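Local coordinates for protein SAHS1 (Ramazzottius varieornatus, PDB 5XNA) that acts as a secreted, heat-soluble molecular shield that protects against desiccation, and probably binds lipid, at residues K11-D16 and N38-H43; E118-Y123 and K131-K136. All coordinates share one frame; numbering follows the deposited sequence.

Interaction 1 of 2, residues K11-D16 and N38-H43; sequences KWESTD and NHKTFH. With MG (magnesium ion), chain E; SHV (heptanoic acid), chain O; EDO (1,2-ethanediol), chain F; EDO (1,2-ethanediol), chain M.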
loop_
_atom_site.group_PDB
_atom_site.type_symbol
_atom_site.label_atom_id
_atom_site.label_comp_id
_atom_site.label_asym_id
_atom_site.label_seq_id
_atom_site.Cartn_x
_atom_site.Cartn_y
_atom_site.Cartn_z
ATOM N N LYS A 11 2.760 5.759 24.053
ATOM C CA LYS A 11 1.336 5.855 24.371
ATOM C C LYS A 11 0.769 7.096 23.701
ATOM O O LYS A 11 1.164 8.220 24.033
ATOM C CB LYS A 11 1.104 5.926 25.884
ATOM C CG LYS A 11 1.758 4.800 26.659
ATOM C CD LYS A 11 1.538 4.969 28.166
ATOM C CE LYS A 11 2.054 3.773 28.943
ATOM N NZ LYS A 11 3.502 3.515 28.706
ATOM N N TRP A 12 -0.159 6.890 22.770
ATOM C CA TRP A 12 -0.706 7.946 21.927
ATOM C C TRP A 12 -2.190 8.107 22.211
ATOM O O TRP A 12 -2.892 7.121 22.448
ATOM C CB TRP A 12 -0.494 7.622 20.437
ATOM C CG TRP A 12 0.921 7.349 20.110
ATOM C CD1 TRP A 12 1.510 6.126 19.965
ATOM C CD2 TRP A 12 1.940 8.320 19.856
ATOM N NE1 TRP A 12 2.840 6.276 19.660
ATOM C CE2 TRP A 12 3.129 7.616 19.586
ATOM C CE3 TRP A 12 1.963 9.722 19.850
ATOM C CZ2 TRP A 12 4.331 8.261 19.291
ATOM C CZ3 TRP A 12 3.158 10.363 19.560
ATOM C CH2 TRP A 12 4.324 9.631 19.286
ATOM N N GLU A 13 -2.671 9.341 22.150
ATOM C CA GLU A 13 -4.042 9.674 22.512
ATOM C C GLU A 13 -4.636 10.580 21.446
ATOM O O GLU A 13 -3.970 11.515 20.990
ATOM C CB GLU A 13 -4.071 10.360 23.884
ATOM C CG GLU A 13 -5.381 10.978 24.281
ATOM C CD GLU A 13 -5.306 11.566 25.672
ATOM O OE1 GLU A 13 -6.311 12.137 26.131
ATOM O OE2 GLU A 13 -4.233 11.436 26.306
ATOM N N SER A 14 -5.873 10.302 21.037
ATOM C CA SER A 14 -6.442 11.047 19.918
ATOM C C SER A 14 -6.709 12.499 20.313
ATOM O O SER A 14 -6.891 12.829 21.488
ATOM C CB SER A 14 -7.721 10.388 19.403
ATOM O OG SER A 14 -8.724 10.307 20.402
ATOM N N THR A 15 -6.717 13.374 19.306
ATOM C CA THR A 15 -6.961 14.794 19.511
ATOM C C THR A 15 -8.296 15.176 18.874
ATOM O O THR A 15 -9.088 14.319 18.462
ATOM C CB THR A 15 -5.805 15.614 18.926
ATOM O OG1 THR A 15 -5.786 15.457 17.500
ATOM C CG2 THR A 15 -4.470 15.154 19.495
ATOM N N ASP A 16 -8.555 16.481 18.800
ATOM C CA ASP A 16 -9.688 16.968 18.025
ATOM C C ASP A 16 -9.408 17.001 16.527
ATOM O O ASP A 16 -10.349 17.158 15.742
ATOM C CB ASP A 16 -10.091 18.370 18.496
ATOM C CG ASP A 16 -10.685 18.369 19.890
ATOM O OD1 ASP A 16 -11.329 17.366 20.262
ATOM O OD2 ASP A 16 -10.513 19.375 20.610
ATOM N N ASN A 38 -15.372 11.020 16.483
ATOM C CA ASN A 38 -14.007 11.245 16.937
ATOM C C ASN A 38 -13.911 10.911 18.420
ATOM O O ASN A 38 -13.492 11.728 19.239
ATOM C CB ASN A 38 -13.592 12.691 16.640
ATOM C CG ASN A 38 -12.150 12.992 17.020
ATOM O OD1 ASN A 38 -11.272 12.125 16.956
ATOM N ND2 ASN A 38 -11.896 14.236 17.397
ATOM N N HIS A 39 -14.323 9.697 18.782
ATOM C CA HIS A 39 -14.273 9.277 20.178
ATOM C C HIS A 39 -12.832 9.065 20.629
ATOM O O HIS A 39 -11.972 8.635 19.854
ATOM C CB HIS A 39 -15.067 7.986 20.385
ATOM C CG HIS A 39 -16.551 8.176 20.322
ATOM N ND1 HIS A 39 -17.318 8.414 21.443
ATOM C CD2 HIS A 39 -17.404 8.183 19.273
ATOM C CE1 HIS A 39 -18.583 8.549 21.087
ATOM N NE2 HIS A 39 -18.659 8.414 19.777
ATOM N N LYS A 40 -12.591 9.339 21.912
ATOM C CA LYS A 40 -11.248 9.269 22.468
ATOM C C LYS A 40 -10.674 7.878 22.250
ATOM O O LYS A 40 -11.288 6.876 22.627
ATOM C CB LYS A 40 -11.287 9.621 23.958
ATOM C CG LYS A 40 -9.960 9.556 24.695
ATOM C CD LYS A 40 -8.944 10.598 24.204
ATOM C CE LYS A 40 -9.529 11.999 24.170
ATOM N NZ LYS A 40 -8.476 13.021 23.917
ATOM N N THR A 41 -9.509 7.822 21.617
ATOM C CA THR A 41 -8.904 6.581 21.159
ATOM C C THR A 41 -7.444 6.589 21.578
ATOM O O THR A 41 -6.782 7.625 21.499
ATOM C CB THR A 41 -9.028 6.437 19.620
ATOM O OG1 THR A 41 -10.414 6.407 19.252
ATOM C CG2 THR A 41 -8.333 5.151 19.103
ATOM N N PHE A 42 -6.949 5.447 22.049
ATOM C CA PHE A 42 -5.559 5.327 22.457
ATOM C C PHE A 42 -4.882 4.255 21.626
ATOM O O PHE A 42 -5.455 3.188 21.378
ATOM C CB PHE A 42 -5.413 4.979 23.939
ATOM C CG PHE A 42 -6.043 5.981 24.861
ATOM C CD1 PHE A 42 -7.390 5.908 25.157
ATOM C CD2 PHE A 42 -5.282 6.985 25.440
ATOM C CE1 PHE A 42 -7.985 6.828 26.011
ATOM C CE2 PHE A 42 -5.868 7.906 26.287
ATOM C CZ PHE A 42 -7.227 7.824 26.572
ATOM N N HIS A 43 -3.663 4.554 21.186
ATOM C CA HIS A 43 -2.779 3.570 20.581
ATOM C C HIS A 43 -1.553 3.469 21.471
ATOM O O HIS A 43 -0.876 4.473 21.707
ATOM C CB HIS A 43 -2.359 3.966 19.156
ATOM C CG HIS A 43 -3.445 3.834 18.137
ATOM N ND1 HIS A 43 -3.719 2.649 17.492
ATOM C CD2 HIS A 43 -4.316 4.743 17.639
ATOM C CE1 HIS A 43 -4.723 2.827 16.650
ATOM N NE2 HIS A 43 -5.097 4.092 16.716
HETATM MG MG MG E . -6.546 5.229 15.691
HETATM C C1 SHV O . -8.599 4.095 15.262
HETATM O O1 SHV O . -7.660 3.285 15.049
HETATM O O2 SHV O . -8.457 5.304 14.937
HETATM C C2 SHV O . -9.897 3.609 15.910
HETATM C C3 SHV O . -10.958 3.362 14.837
HETATM C C4 SHV O . -10.758 1.977 14.228
HETATM C C5 SHV O . -11.701 1.785 13.041
HETATM C C6 SHV O . -10.932 1.143 11.885
HETATM C C7 SHV O . -11.804 0.119 11.162
HETATM C C1 EDO F . -8.098 16.576 22.600
HETATM O O1 EDO F . -7.716 15.805 23.747
HETATM C C2 EDO F . -6.948 17.481 22.163
HETATM O O2 EDO F . -7.348 18.269 21.033
HETATM C C1 EDO M . -13.313 5.734 17.168
HETATM O O1 EDO M . -14.419 4.856 16.916
HETATM C C2 EDO M . -13.622 7.111 16.590
HETATM O O2 EDO M . -14.857 7.584 17.139
HETATM O O HOH W 1 -10.364 12.465 20.327
HETATM O O HOH W 2 -8.462 12.616 16.498
#
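The F42 and E13 side chains lie side by side, ring and carboxylate planes 42° apart, F42 CE2 meeting E13 CG obliquely at 3.7 Å. W12 presents its indole edge to the carbonyl oxygen of H43, and the H43 imidazole has heptanoate O1 at its edge, in plane. This is the antiparallel pairing of strands 10-19 and 42-47 in a fatty-acid-binding-protein-like barrel: W12 and H43 form a hydrogen-bonded pair, E13 and F42 a non-hydrogen-bonded one. On the W12 and H43 face, H43 NE2 binds the magnesium ion at 2.1 Å, while ND1 is held by H54. On the E13 and F42 face, K40 bends at chi2 and chi3 (65° and 51°), bringing NZ to S14 O (2.9 Å) and, in a salt bridge, to the anti side of E13 OE1 (3.2 Å); K135 takes E13 OE2. Past the regular pairing, S14 N bonds to T41 O, and S14 OG accepts the N-H of T41 at 2.9 Å; a water also joins S14 OG to T15 O. R132 NH2 is hydrogen-bonded to N38 OD1, and N38 ND2 meets T15 O at 3.0 Å in the carbonyl plane, on a lone pair.

Interaction 2 of 2, residues E118-Y123 and K131-K136; sequences ELEKTY and KRWYKK. With MG (magnesium ion), chain E; SHV (heptanoic acid), chain O.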
loop_
_atom_site.group_PDB
_atom_site.type_symbol
_atom_site.label_atom_id
_atom_site.label_comp_id
_atom_site.label_asym_id
_atom_site.label_seq_id
_atom_site.Cartn_x
_atom_site.Cartn_y
_atom_site.Cartn_z
ATOM N N GLU A 118 4.017 14.233 18.086
ATOM C CA GLU A 118 2.689 14.052 17.518
ATOM C C GLU A 118 2.724 12.914 16.512
ATOM O O GLU A 118 3.717 12.727 15.801
ATOM C CB GLU A 118 2.208 15.357 16.876
ATOM C CG GLU A 118 1.256 15.215 15.710
ATOM C CD GLU A 118 1.057 16.530 14.987
ATOM O OE1 GLU A 118 0.703 17.515 15.671
ATOM O OE2 GLU A 118 1.251 16.587 13.751
ATOM N N LEU A 119 1.651 12.131 16.473
ATOM C CA LEU A 119 1.558 11.002 15.561
ATOM C C LEU A 119 0.390 11.242 14.620
ATOM O O LEU A 119 -0.733 11.502 15.069
ATOM C CB LEU A 119 1.385 9.675 16.327
ATOM C CG LEU A 119 1.436 8.422 15.452
ATOM C CD1 LEU A 119 2.071 7.269 16.216
ATOM C CD2 LEU A 119 0.033 8.054 14.995
ATOM N N GLU A 120 0.661 11.157 13.316
ATOM C CA GLU A 120 -0.364 11.233 12.283
ATOM C C GLU A 120 -0.657 9.824 11.776
ATOM O O GLU A 120 0.247 9.138 11.288
ATOM C CB GLU A 120 0.079 12.128 11.123
ATOM C CG GLU A 120 -0.992 12.323 10.047
ATOM C CD GLU A 120 -0.617 13.378 9.012
ATOM O OE1 GLU A 120 -0.824 13.123 7.806
ATOM O OE2 GLU A 120 -0.114 14.461 9.400
ATOM N N LYS A 121 -1.908 9.391 11.903
ATOM C CA LYS A 121 -2.328 8.095 11.385
ATOM C C LYS A 121 -3.123 8.321 10.113
ATOM O O LYS A 121 -4.086 9.095 10.106
ATOM C CB LYS A 121 -3.172 7.306 12.391
ATOM C CG LYS A 121 -3.605 5.935 11.844
ATOM C CD LYS A 121 -4.181 5.010 12.911
ATOM C CE LYS A 121 -4.447 3.624 12.335
ATOM N NZ LYS A 121 -5.263 2.746 13.232
ATOM N N THR A 122 -2.734 7.634 9.049
ATOM C CA THR A 122 -3.469 7.670 7.797
ATOM C C THR A 122 -4.155 6.330 7.572
ATOM O O THR A 122 -3.540 5.272 7.751
ATOM C CB THR A 122 -2.534 8.006 6.637
ATOM O OG1 THR A 122 -1.783 9.184 6.959
ATOM C CG2 THR A 122 -3.338 8.241 5.365
ATOM N N TYR A 123 -5.424 6.379 7.182
ATOM C CA TYR A 123 -6.228 5.203 6.875
ATOM C C TYR A 123 -6.617 5.278 5.404
ATOM O O TYR A 123 -7.141 6.303 4.961
ATOM C CB TYR A 123 -7.498 5.157 7.728
ATOM C CG TYR A 123 -7.357 5.480 9.210
ATOM C CD1 TYR A 123 -7.001 6.762 9.647
ATOM C CD2 TYR A 123 -7.666 4.530 10.172
ATOM C CE1 TYR A 123 -6.906 7.065 10.999
ATOM C CE2 TYR A 123 -7.577 4.825 11.528
ATOM C CZ TYR A 123 -7.197 6.092 11.937
ATOM O OH TYR A 123 -7.112 6.379 13.286
ATOM N N LYS A 131 -7.342 10.759 7.901
ATOM C CA LYS A 131 -6.227 11.069 8.769
ATOM C C LYS A 131 -6.745 11.364 10.162
ATOM O O LYS A 131 -7.860 11.865 10.340
ATOM C CB LYS A 131 -5.412 12.243 8.248
ATOM C CG LYS A 131 -4.940 12.030 6.826
ATOM C CD LYS A 131 -3.555 12.537 6.638
ATOM C CE LYS A 131 -2.916 11.878 5.445
ATOM N NZ LYS A 131 -1.443 11.870 5.578
ATOM N N ARG A 132 -5.922 11.036 11.147
ATOM C CA ARG A 132 -6.234 11.349 12.531
ATOM C C ARG A 132 -4.925 11.642 13.240
ATOM O O ARG A 132 -3.914 10.994 12.974
ATOM C CB ARG A 132 -6.984 10.191 13.177
ATOM C CG ARG A 132 -7.501 10.479 14.523
ATOM C CD ARG A 132 -8.518 9.427 14.889
ATOM N NE ARG A 132 -9.347 9.876 15.982
ATOM C CZ ARG A 132 -9.988 9.058 16.798
ATOM N NH1 ARG A 132 -9.874 7.742 16.646
ATOM N NH2 ARG A 132 -10.732 9.561 17.759
ATOM N N TRP A 133 -4.928 12.639 14.120
ATOM C CA TRP A 133 -3.706 13.038 14.795
ATOM C C TRP A 133 -3.786 12.692 16.274
ATOM O O TRP A 133 -4.821 12.904 16.916
ATOM C CB TRP A 133 -3.436 14.537 14.607
ATOM C CG TRP A 133 -3.024 14.837 13.194
ATOM C CD1 TRP A 133 -1.758 14.948 12.718
ATOM C CD2 TRP A 133 -3.895 15.004 12.068
ATOM N NE1 TRP A 133 -1.783 15.199 11.356
ATOM C CE2 TRP A 133 -3.084 15.230 10.941
ATOM C CE3 TRP A 133 -5.284 14.996 11.908
ATOM C CZ2 TRP A 133 -3.615 15.449 9.672
ATOM C CZ3 TRP A 133 -5.808 15.207 10.647
ATOM C CH2 TRP A 133 -4.974 15.434 9.547
ATOM N N TYR A 134 -2.674 12.199 16.796
ATOM C CA TYR A 134 -2.558 11.743 18.167
ATOM C C TYR A 134 -1.447 12.517 18.859
ATOM O O TYR A 134 -0.462 12.908 18.230
ATOM C CB TYR A 134 -2.255 10.239 18.200
ATOM C CG TYR A 134 -3.412 9.414 17.711
ATOM C CD1 TYR A 134 -3.698 9.315 16.347
ATOM C CD2 TYR A 134 -4.226 8.726 18.609
ATOM C CE1 TYR A 134 -4.776 8.567 15.892
ATOM C CE2 TYR A 134 -5.300 7.978 18.167
ATOM C CZ TYR A 134 -5.567 7.893 16.812
ATOM O OH TYR A 134 -6.638 7.150 16.390
ATOM N N LYS A 135 -1.604 12.730 20.159
ATOM C CA LYS A 135 -0.549 13.315 20.967
ATOM C C LYS A 135 -0.016 12.288 21.958
ATOM O O LYS A 135 -0.727 11.371 22.376
ATOM C CB LYS A 135 -1.054 14.553 21.717
ATOM C CG LYS A 135 -2.126 14.242 22.748
ATOM C CD LYS A 135 -2.735 15.507 23.326
ATOM C CE LYS A 135 -3.922 15.177 24.206
ATOM N NZ LYS A 135 -3.514 14.248 25.297
ATOM N N LYS A 136 1.257 12.436 22.305
ATOM C CA LYS A 136 1.837 11.643 23.380
ATOM C C LYS A 136 1.029 11.811 24.660
ATOM O O LYS A 136 0.722 12.932 25.072
ATOM C CB LYS A 136 3.291 12.063 23.613
ATOM C CG LYS A 136 4.317 11.285 22.811
ATOM C CD LYS A 136 4.467 9.869 23.365
ATOM C CE LYS A 136 5.409 9.008 22.526
ATOM N NZ LYS A 136 6.848 9.311 22.756
HETATM MG MG MG E . -6.546 5.229 15.691
HETATM C C1 SHV O . -8.599 4.095 15.262
HETATM O O1 SHV O . -7.660 3.285 15.049
HETATM O O2 SHV O . -8.457 5.304 14.937
HETATM C C2 SHV O . -9.897 3.609 15.910
HETATM C C3 SHV O . -10.958 3.362 14.837
HETATM C C4 SHV O . -10.758 1.977 14.228
HETATM C C5 SHV O . -11.701 1.785 13.041
HETATM C C6 SHV O . -10.932 1.143 11.885
HETATM C C7 SHV O . -11.804 0.119 11.162
#
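L119 with Y134 and K121 with R132 are the hydrogen-bonded pairs of two antiparallel strands whose axes come within 4.6 Å, their directions differing by 156°. On the outer face E120, in one of its two conformers, has two partners. K131 NZ reaches OE1 in a salt bridge of 2.6 Å, nearly in line with the C-O bond, and W133 NE1 donates to OE2 at 2.7 Å from above the carboxylate plane. K131, bent at chi2 (-141°), also gives NZ to T122 OG1 at 3.0 Å. A methionine in place of K131 would probably leave E120 OE1 without its countercharge and T122 OG1 without this donor. The strands form the last hairpin of the fatty-acid-binding-protein-like barrel, whose inner face carries K121, R132 and Y134. R132 and Y134 are consistent with the Arg-x-Tyr pair that holds the lipid carboxylate in fatty-acid-binding proteins. R132 NH2 is hydrogen-bonded to H39 O and N38 OD1; NH1 makes a longer bond, 3.3 Å, to heptanoate O2, which lies in plane at the guanidinium edge. K121 NZ holds O1 at 3.1 Å, and K121 CG sits over one Y123 ring face, offset toward the rim. Y134 OH binds the magnesium ion at 2.0 Å, with H43 a further ligand.

Interaction 1 closes in the chain before interaction 2 opens, yet their centres lie only about 8 Å apart in one antiparallel sheet. Strand 10-19 runs between strands 42-47 and 128-136, so the two contacts flank the pairing of the first and last strands, 10-19 with 128-136; helices 21-27 and 32-35 lie in the connection within interaction 1. R132 bridges them: its NH2 lies 2.6 Å from H39 O, a probable hydrogen bond, with a second probable hydrogen bond to N38 OD1. Both contacts reach one magnesium ion and the heptanoate, with residues 38-43 supplying the histidine ligand and 131-136 the tyrosine. The lipid head group is therefore held by strands distant in sequence, consistent with lipid binding in the barrel interior.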